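Local coordinates for protein ATP phosphoribosyltransferase regulatory subunit (Bacillus halodurans, PDB 3OD1) that is probably required, with the HisG subunit, for the first step of histidine biosynthesis and may allow feedback regulation of ATP phosphoribosyltransferase activity by histidine, at residues K214-N219 with G235-E240; R190-K195 with M218-L223. All coordinates share one frame; numbering follows the deposited sequence.

Contact 1. Residues K214-N219 with G235-E240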
ATOM      1  N   LYS B 214      27.163  41.097  13.655  1.00 76.40           N
ATOM      2  CA  LYS B 214      26.943  40.803  12.247  1.00 72.30           C
ATOM      3  C   LYS B 214      27.831  39.637  11.829  1.00 71.31           C
ATOM      4  O   LYS B 214      27.412  38.773  11.054  1.00 65.54           O
ATOM      5  CB  LYS B 214      27.197  42.036  11.376  1.00 71.81           C
ATOM      6  CG  LYS B 214      26.155  43.125  11.560  1.00 74.89           C
ATOM      7  CD  LYS B 214      26.270  44.242  10.533  1.00 76.21           C
ATOM      8  CE  LYS B 214      25.178  45.286  10.773  1.00 82.08           C
ATOM      9  NZ  LYS B 214      25.176  46.395   9.777  1.00 84.90           N
ATOM     10  N   SER B 215      29.045  39.604  12.371  1.00 72.21           N
ATOM     11  CA  SER B 215      30.005  38.544  12.059  1.00 73.80           C
ATOM     12  C   SER B 215      29.545  37.190  12.584  1.00 61.47           C
ATOM     13  O   SER B 215      29.751  36.165  11.935  1.00 54.10           O
ATOM     14  CB  SER B 215      31.384  38.872  12.632  1.00 77.70           C
ATOM     15  OG  SER B 215      31.845  40.118  12.147  1.00 89.29           O
ATOM     16  N   ARG B 216      28.951  37.188  13.772  1.00 59.35           N
ATOM     17  CA  ARG B 216      28.428  35.962  14.346  1.00 56.96           C
ATOM     18  C   ARG B 216      27.359  35.396  13.416  1.00 58.58           C
ATOM     19  O   ARG B 216      27.484  34.273  12.931  1.00 54.40           O
ATOM     20  CB  ARG B 216      27.865  36.205  15.751  1.00 56.87           C
ATOM     21  CG  ARG B 216      28.904  36.672  16.779  1.00 59.76           C
ATOM     22  CD  ARG B 216      28.549  36.194  18.188  1.00 63.60           C
ATOM     23  NE  ARG B 216      27.492  36.995  18.798  1.00 68.44           N
ATOM     24  CZ  ARG B 216      26.604  36.540  19.682  1.00 72.04           C
ATOM     25  NH1 ARG B 216      25.688  37.364  20.174  1.00 76.13           N
ATOM     26  NH2 ARG B 216      26.614  35.269  20.070  1.00 66.99           N
ATOM     27  N   LEU B 217      26.319  36.184  13.155  1.00 59.50           N
ATOM     28  CA  LEU B 217      25.246  35.755  12.265  1.00 59.25           C
ATOM     29  C   LEU B 217      25.810  35.286  10.929  1.00 62.33           C
ATOM     30  O   LEU B 217      25.356  34.288  10.359  1.00 54.92           O
ATOM     31  CB  LEU B 217      24.237  36.886  12.049  1.00 58.19           C
ATOM     32  CG  LEU B 217      23.407  37.261  13.281  1.00 55.32           C
ATOM     33  CD1 LEU B 217      22.412  38.358  12.960  1.00 56.51           C
ATOM     34  CD2 LEU B 217      22.692  36.044  13.815  1.00 48.78           C
HETATM   35  N   MSE B 218      26.817  36.010  10.453  1.00 63.16           N
HETATM   36  CA  MSE B 218      27.447  35.738   9.167  1.00 62.70           C
HETATM   37  C   MSE B 218      28.183  34.398   9.163  1.00 59.49           C
HETATM   38  O   MSE B 218      28.083  33.615   8.201  1.00 58.48           O
HETATM   39  CB  MSE B 218      28.418  36.876   8.827  1.00 65.13           C
HETATM   40  CG  MSE B 218      28.416  37.279   7.370  1.00 68.16           C
HETATM   41 SE   MSE B 218      26.663  37.885   6.790  0.61 65.35          SE
HETATM   42  CE  MSE B 218      27.065  39.768   6.508  1.00 61.77           C
ATOM     43  N   ASN B 219      28.913  34.132  10.243  1.00 55.67           N
ATOM     44  CA  ASN B 219      29.731  32.926  10.338  1.00 58.10           C
ATOM     45  C   ASN B 219      28.921  31.636  10.488  1.00 53.35           C
ATOM     46  O   ASN B 219      29.439  30.542  10.264  1.00 56.17           O
ATOM     47  CB  ASN B 219      30.770  33.061  11.456  1.00 66.29           C
ATOM     48  CG  ASN B 219      31.947  33.935  11.051  1.00 76.14           C
ATOM     49  OD1 ASN B 219      32.436  33.850   9.923  1.00 77.90           O
ATOM     50  ND2 ASN B 219      32.401  34.784  11.968  1.00 78.11           N
ATOM     51  N   GLY B 235      32.459  28.964  18.989  1.00 64.86           N
ATOM     52  CA  GLY B 235      32.885  30.349  19.107  1.00 68.98           C
ATOM     53  C   GLY B 235      31.803  31.385  18.858  1.00 68.73           C
ATOM     54  O   GLY B 235      31.966  32.561  19.214  1.00 65.52           O
ATOM     55  N   LEU B 236      30.692  30.956  18.263  1.00 57.61           N
ATOM     56  CA  LEU B 236      29.639  31.887  17.854  1.00 54.99           C
ATOM     57  C   LEU B 236      28.583  32.141  18.916  1.00 57.33           C
ATOM     58  O   LEU B 236      27.821  33.100  18.812  1.00 57.72           O
ATOM     59  CB  LEU B 236      28.951  31.397  16.579  1.00 59.71           C
ATOM     60  CG  LEU B 236      29.838  31.386  15.340  1.00 59.03           C
ATOM     61  CD1 LEU B 236      29.011  31.025  14.129  1.00 52.43           C
ATOM     62  CD2 LEU B 236      30.494  32.755  15.172  1.00 59.92           C
ATOM     63  N   ILE B 237      28.531  31.282  19.927  1.00 65.29           N
ATOM     64  CA  ILE B 237      27.481  31.349  20.937  1.00 71.55           C
ATOM     65  C   ILE B 237      27.918  30.571  22.173  1.00 83.02           C
ATOM     66  O   ILE B 237      28.403  29.442  22.067  1.00 88.19           O
ATOM     67  CB  ILE B 237      26.145  30.775  20.392  1.00 61.45           C
ATOM     68  CG1 ILE B 237      25.043  30.782  21.461  1.00 58.35           C
ATOM     69  CG2 ILE B 237      26.352  29.371  19.846  1.00 58.10           C
ATOM     70  CD1 ILE B 237      24.518  32.154  21.801  1.00 66.16           C
ATOM     71  N   GLN B 238      27.753  31.182  23.342  1.00 87.27           N
ATOM     72  CA  GLN B 238      28.185  30.559  24.588  1.00 89.77           C
ATOM     73  C   GLN B 238      27.086  30.525  25.646  1.00 79.09           C
ATOM     74  O   GLN B 238      27.355  30.266  26.818  1.00 76.32           O
ATOM     75  CB  GLN B 238      29.429  31.261  25.138  1.00103.11           C
ATOM     76  CG  GLN B 238      30.742  30.694  24.620  1.00111.05           C
ATOM     77  CD  GLN B 238      31.006  29.290  25.131  1.00117.34           C
ATOM     78  OE1 GLN B 238      30.393  28.323  24.674  1.00117.89           O
ATOM     79  NE2 GLN B 238      31.923  29.172  26.087  1.00120.69           N
ATOM     80  N   THR B 239      25.851  30.788  25.234  1.00 71.44           N
ATOM     81  CA  THR B 239      24.724  30.674  26.149  1.00 67.26           C
ATOM     82  C   THR B 239      24.556  29.219  26.562  1.00 69.99           C
ATOM     83  O   THR B 239      25.099  28.323  25.921  1.00 72.33           O
ATOM     84  CB  THR B 239      23.415  31.196  25.519  1.00 70.72           C
ATOM     85  OG1 THR B 239      23.117  30.457  24.326  1.00 59.25           O
ATOM     86  CG2 THR B 239      23.540  32.682  25.185  1.00 72.40           C
ATOM     87  N   GLU B 240      23.815  28.977  27.636  1.00 69.31           N
ATOM     88  CA  GLU B 240      23.559  27.607  28.063  1.00 75.65           C
ATOM     89  C   GLU B 240      22.871  26.812  26.948  1.00 71.79           C
ATOM     90  O   GLU B 240      23.315  25.722  26.582  1.00 71.26           O
ATOM     91  CB  GLU B 240      22.707  27.591  29.328  1.00 87.12           C
ATOM     92  CG  GLU B 240      22.611  26.223  29.979  1.00 99.96           C
ATOM     93  CD  GLU B 240      21.325  26.044  30.766  1.00110.02           C
ATOM     94  OE1 GLU B 240      21.396  25.855  32.001  1.00113.27           O
ATOM     95  OE2 GLU B 240      20.241  26.100  30.145  1.00112.51           O
TER
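Leu236 lays its two methyls on the last turn of helix 211-220, where CD2 meets CB of Asn219 at 3.7 Å and CD1 sits 3.7 Å from the backbone C of Asn219. This is a loop-on-helix contact in the helical part of a class II synthetase-like chain: 235-240 links helix 228-234 to helix 240-258, and Thr239 N-caps the latter through OG1 to the backbone N of Gly242. The backbones are nearest at Arg216 and Leu236, whose CA atoms are 5.5 Å apart. CG of Leu236 stands anti to its carbonyl carbon, a rotamer that helps carry the methyls to the helix. The arginine chain bends at chi2 and chi3 and passes its CD 3.2 Å from Leu236 O, and NH2 then donates to the same oxygen with an N-H...O angle of 153°. Asp177 of helix 168-179 forms a salt bridge with NH1, so two different nitrogens of one guanidinium serve two partners. A leucine in place of Arg216 would probably leave the Leu236 carbonyl without this donor and Asp177 without its cationic mate. The 2.8 Å bond from Arg216 NH2 to Leu236 O reaches the acceptor at the guanidinium edge, close to the guanidinium plane, with the donor tilted 23° from the carbonyl plane.

Contact 2. Residues R190-K195 with M218-L223; sequences RFLYEK and MNLLSL
Two helix ends converge here: helix 182-193, closed by a Schellman motif, and helix 211-220, which runs into a type I beta turn from Leu220 to Leu223. Leu192 bridges them with one methyl for each of two consecutive leucines. Its CD1 lies 4.0 Å from CD2 of Leu220, and its CD2 lies 3.7 Å from CD1 of Leu221. In both pairs the side chains cross obliquely, and each meeting is a single methyl-to-methyl approach. The backbones stay well apart, the nearest CA atoms being those of Leu192 and Leu221 at 8.9 Å, so the side chains span the gap. Leu192 and Leu220 both direct their CB toward the opposing segment. In Leu220, CG is anti to the backbone N (chi1 170°), which sends the branch toward Leu192, where CD2 meets its CD1. Leu221 starts less directly, but its CD1 still arrives at the other branch of Leu192.

The Schellman evidence is the positive phi of Lys195 (55°) together with the bonds from Lys195 N to Leu192 O and from Asn196 N to Phe191 O. Leu192 therefore supplies a backbone acceptor to the helix end as well as a side chain to the contact. On the other segment, Leu223 N bonds to Leu220 O at 2.9 Å across the turn. Surrounding side chains extend the apolar cluster: Val171 of helix 168-179 and Val272 touch Leu192, Leu174 touches Leu220, and Tyr200 of helix 197-206 touches both Leu220 and Leu221.

All three touching leucines are buried, yet they bury just 99 Å² between the segments and form no hydrogen bond across them. The chemistry implies association by dispersion and exclusion of water, with no directional bond between these segments to fix their relative rotation.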
ATOM      1  N   ARG B 190      13.802  32.288   8.305  1.00 41.88           N
ATOM      2  CA  ARG B 190      13.118  32.133   7.027  1.00 47.14           C
ATOM      3  C   ARG B 190      14.117  32.072   5.872  1.00 46.13           C
ATOM      4  O   ARG B 190      13.982  31.241   4.972  1.00 43.60           O
ATOM      5  CB  ARG B 190      12.144  33.286   6.818  1.00 50.78           C
ATOM      6  CG  ARG B 190      11.568  33.360   5.421  1.00 52.61           C
ATOM      7  CD  ARG B 190      10.485  32.350   5.262  1.00 53.07           C
ATOM      8  NE  ARG B 190       9.512  32.461   6.341  1.00 54.85           N
ATOM      9  CZ  ARG B 190       8.472  31.648   6.479  1.00 55.87           C
ATOM     10  NH1 ARG B 190       8.283  30.667   5.598  1.00 48.23           N
ATOM     11  NH2 ARG B 190       7.628  31.816   7.493  1.00 50.12           N
ATOM     12  N   PHE B 191      15.127  32.940   5.905  1.00 40.93           N
ATOM     13  CA  PHE B 191      16.183  32.895   4.889  1.00 41.11           C
ATOM     14  C   PHE B 191      16.868  31.526   4.864  1.00 42.03           C
ATOM     15  O   PHE B 191      17.121  30.974   3.793  1.00 41.27           O
ATOM     16  CB  PHE B 191      17.215  34.004   5.094  1.00 48.53           C
ATOM     17  CG  PHE B 191      16.719  35.370   4.718  1.00 57.18           C
ATOM     18  CD1 PHE B 191      16.522  35.705   3.389  1.00 57.47           C
ATOM     19  CD2 PHE B 191      16.444  36.318   5.693  1.00 63.40           C
ATOM     20  CE1 PHE B 191      16.061  36.962   3.036  1.00 63.77           C
ATOM     21  CE2 PHE B 191      15.982  37.583   5.348  1.00 65.38           C
ATOM     22  CZ  PHE B 191      15.789  37.904   4.020  1.00 67.02           C
ATOM     23  N   LEU B 192      17.161  30.988   6.044  1.00 37.30           N
ATOM     24  CA  LEU B 192      17.812  29.680   6.155  1.00 40.02           C
ATOM     25  C   LEU B 192      16.889  28.577   5.661  1.00 42.76           C
ATOM     26  O   LEU B 192      17.300  27.690   4.917  1.00 40.69           O
ATOM     27  CB  LEU B 192      18.228  29.397   7.604  1.00 40.78           C
ATOM     28  CG  LEU B 192      19.239  30.383   8.202  1.00 42.60           C
ATOM     29  CD1 LEU B 192      19.364  30.203   9.711  1.00 44.81           C
ATOM     30  CD2 LEU B 192      20.598  30.232   7.521  1.00 46.81           C
ATOM     31  N   TYR B 193      15.636  28.641   6.086  1.00 38.55           N
ATOM     32  CA  TYR B 193      14.638  27.668   5.678  1.00 40.14           C
ATOM     33  C   TYR B 193      14.541  27.582   4.154  1.00 43.96           C
ATOM     34  O   TYR B 193      14.413  26.496   3.577  1.00 43.65           O
ATOM     35  CB  TYR B 193      13.293  28.064   6.284  1.00 41.59           C
ATOM     36  CG  TYR B 193      12.125  27.245   5.814  1.00 42.84           C
ATOM     37  CD1 TYR B 193      12.008  25.902   6.156  1.00 38.41           C
ATOM     38  CD2 TYR B 193      11.115  27.823   5.051  1.00 49.64           C
ATOM     39  CE1 TYR B 193      10.918  25.150   5.731  1.00 41.76           C
ATOM     40  CE2 TYR B 193      10.033  27.091   4.624  1.00 51.88           C
ATOM     41  CZ  TYR B 193       9.935  25.754   4.960  1.00 50.83           C
ATOM     42  OH  TYR B 193       8.846  25.031   4.530  1.00 52.46           O
ATOM     43  N   GLU B 194      14.623  28.731   3.497  1.00 50.69           N
ATOM     44  CA  GLU B 194      14.527  28.768   2.044  1.00 55.63           C
ATOM     45  C   GLU B 194      15.905  28.678   1.399  1.00 57.37           C
ATOM     46  O   GLU B 194      16.038  28.798   0.180  1.00 55.62           O
ATOM     47  CB  GLU B 194      13.796  30.034   1.603  1.00 58.82           C
ATOM     48  CG  GLU B 194      12.346  30.056   2.054  1.00 63.94           C
ATOM     49  CD  GLU B 194      11.726  31.425   1.944  1.00 73.44           C
ATOM     50  OE1 GLU B 194      12.393  32.329   1.401  1.00 75.50           O
ATOM     51  OE2 GLU B 194      10.574  31.594   2.402  1.00 81.17           O
ATOM     52  N   LYS B 195      16.921  28.461   2.231  1.00 51.07           N
ATOM     53  CA  LYS B 195      18.304  28.308   1.772  1.00 54.86           C
ATOM     54  C   LYS B 195      18.764  29.487   0.919  1.00 56.42           C
ATOM     55  O   LYS B 195      19.557  29.342  -0.011  1.00 62.53           O
ATOM     56  CB  LYS B 195      18.491  26.968   1.054  1.00 55.52           C
ATOM     57  CG  LYS B 195      18.109  25.803   1.951  1.00 53.08           C
ATOM     58  CD  LYS B 195      18.290  24.482   1.266  1.00 57.62           C
ATOM     59  CE  LYS B 195      17.619  23.371   2.057  1.00 54.02           C
ATOM     60  NZ  LYS B 195      18.205  23.192   3.404  1.00 48.58           N
HETATM   61  N   MSE B 218      26.817  36.010  10.453  1.00 63.16           N
HETATM   62  CA  MSE B 218      27.447  35.738   9.167  1.00 62.70           C
HETATM   63  C   MSE B 218      28.183  34.398   9.163  1.00 59.49           C
HETATM   64  O   MSE B 218      28.083  33.615   8.201  1.00 58.48           O
HETATM   65  CB  MSE B 218      28.418  36.876   8.827  1.00 65.13           C
HETATM   66  CG  MSE B 218      28.416  37.279   7.370  1.00 68.16           C
HETATM   67 SE   MSE B 218      26.663  37.885   6.790  0.61 65.35          SE
HETATM   68  CE  MSE B 218      27.065  39.768   6.508  1.00 61.77           C
ATOM     69  N   ASN B 219      28.913  34.132  10.243  1.00 55.67           N
ATOM     70  CA  ASN B 219      29.731  32.926  10.338  1.00 58.10           C
ATOM     71  C   ASN B 219      28.921  31.636  10.488  1.00 53.35           C
ATOM     72  O   ASN B 219      29.439  30.542  10.264  1.00 56.17           O
ATOM     73  CB  ASN B 219      30.770  33.061  11.456  1.00 66.29           C
ATOM     74  CG  ASN B 219      31.947  33.935  11.051  1.00 76.14           C
ATOM     75  OD1 ASN B 219      32.436  33.850   9.923  1.00 77.90           O
ATOM     76  ND2 ASN B 219      32.401  34.784  11.968  1.00 78.11           N
ATOM     77  N   LEU B 220      27.652  31.768  10.864  1.00 48.31           N
ATOM     78  CA  LEU B 220      26.747  30.620  10.917  1.00 47.12           C
ATOM     79  C   LEU B 220      26.753  29.894   9.585  1.00 45.87           C
ATOM     80  O   LEU B 220      26.838  28.675   9.542  1.00 47.00           O
ATOM     81  CB  LEU B 220      25.323  31.069  11.240  1.00 45.67           C
ATOM     82  CG  LEU B 220      24.221  30.016  11.095  1.00 46.39           C
ATOM     83  CD1 LEU B 220      24.521  28.790  11.954  1.00 42.06           C
ATOM     84  CD2 LEU B 220      22.891  30.640  11.475  1.00 42.01           C
ATOM     85  N   LEU B 221      26.670  30.661   8.501  1.00 53.02           N
ATOM     86  CA  LEU B 221      26.624  30.117   7.141  1.00 48.77           C
ATOM     87  C   LEU B 221      27.839  29.262   6.790  1.00 45.47           C
ATOM     88  O   LEU B 221      27.784  28.429   5.887  1.00 49.65           O
ATOM     89  CB  LEU B 221      26.502  31.254   6.133  1.00 53.21           C
ATOM     90  CG  LEU B 221      25.115  31.535   5.557  1.00 60.16           C
ATOM     91  CD1 LEU B 221      24.016  31.283   6.581  1.00 57.96           C
ATOM     92  CD2 LEU B 221      25.055  32.956   5.010  1.00 51.16           C
ATOM     93  N   SER B 222      28.939  29.470   7.503  1.00 45.34           N
ATOM     94  CA  SER B 222      30.157  28.720   7.229  1.00 48.04           C
ATOM     95  C   SER B 222      30.219  27.392   7.975  1.00 45.21           C
ATOM     96  O   SER B 222      31.115  26.592   7.726  1.00 53.59           O
ATOM     97  CB  SER B 222      31.391  29.558   7.576  1.00 60.13           C
ATOM     98  OG  SER B 222      31.769  30.366   6.476  1.00 69.46           O
ATOM     99  N   LEU B 223      29.280  27.165   8.893  1.00 48.17           N
ATOM    100  CA  LEU B 223      29.315  25.970   9.740  1.00 45.39           C
ATOM    101  C   LEU B 223      28.787  24.754   8.990  1.00 48.39           C
ATOM    102  O   LEU B 223      27.728  24.211   9.313  1.00 48.80           O
ATOM    103  CB  LEU B 223      28.521  26.198  11.031  1.00 45.00           C
ATOM    104  CG  LEU B 223      28.983  27.373  11.888  1.00 48.80           C
ATOM    105  CD1 LEU B 223      28.016  27.634  13.045  1.00 49.19           C
ATOM    106  CD2 LEU B 223      30.416  27.139  12.397  1.00 55.76           C
TER

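From the N terminus, the chain leaves helix 182-193 at 190-195, passes through helix 197-206 and returns on helix 211-220, where contact 2 closes a largely helical loop of 22 residues. Contact 1 starts on that same helix at 214-219 and runs past strand 224-225 and helix 228-234 to close 15 residues at 235-240. The two loops overlap in sequence, because 214-219 precedes the end of contact 2; they interlock along the chain, sharing Met218 and Asn219. Their centres are 12 Å apart. Leu236 CD1 joins them in space, lying 3.6 Å from Leu220 N, so helix 211-220 ties 182-193 to the linker before helix 240-258.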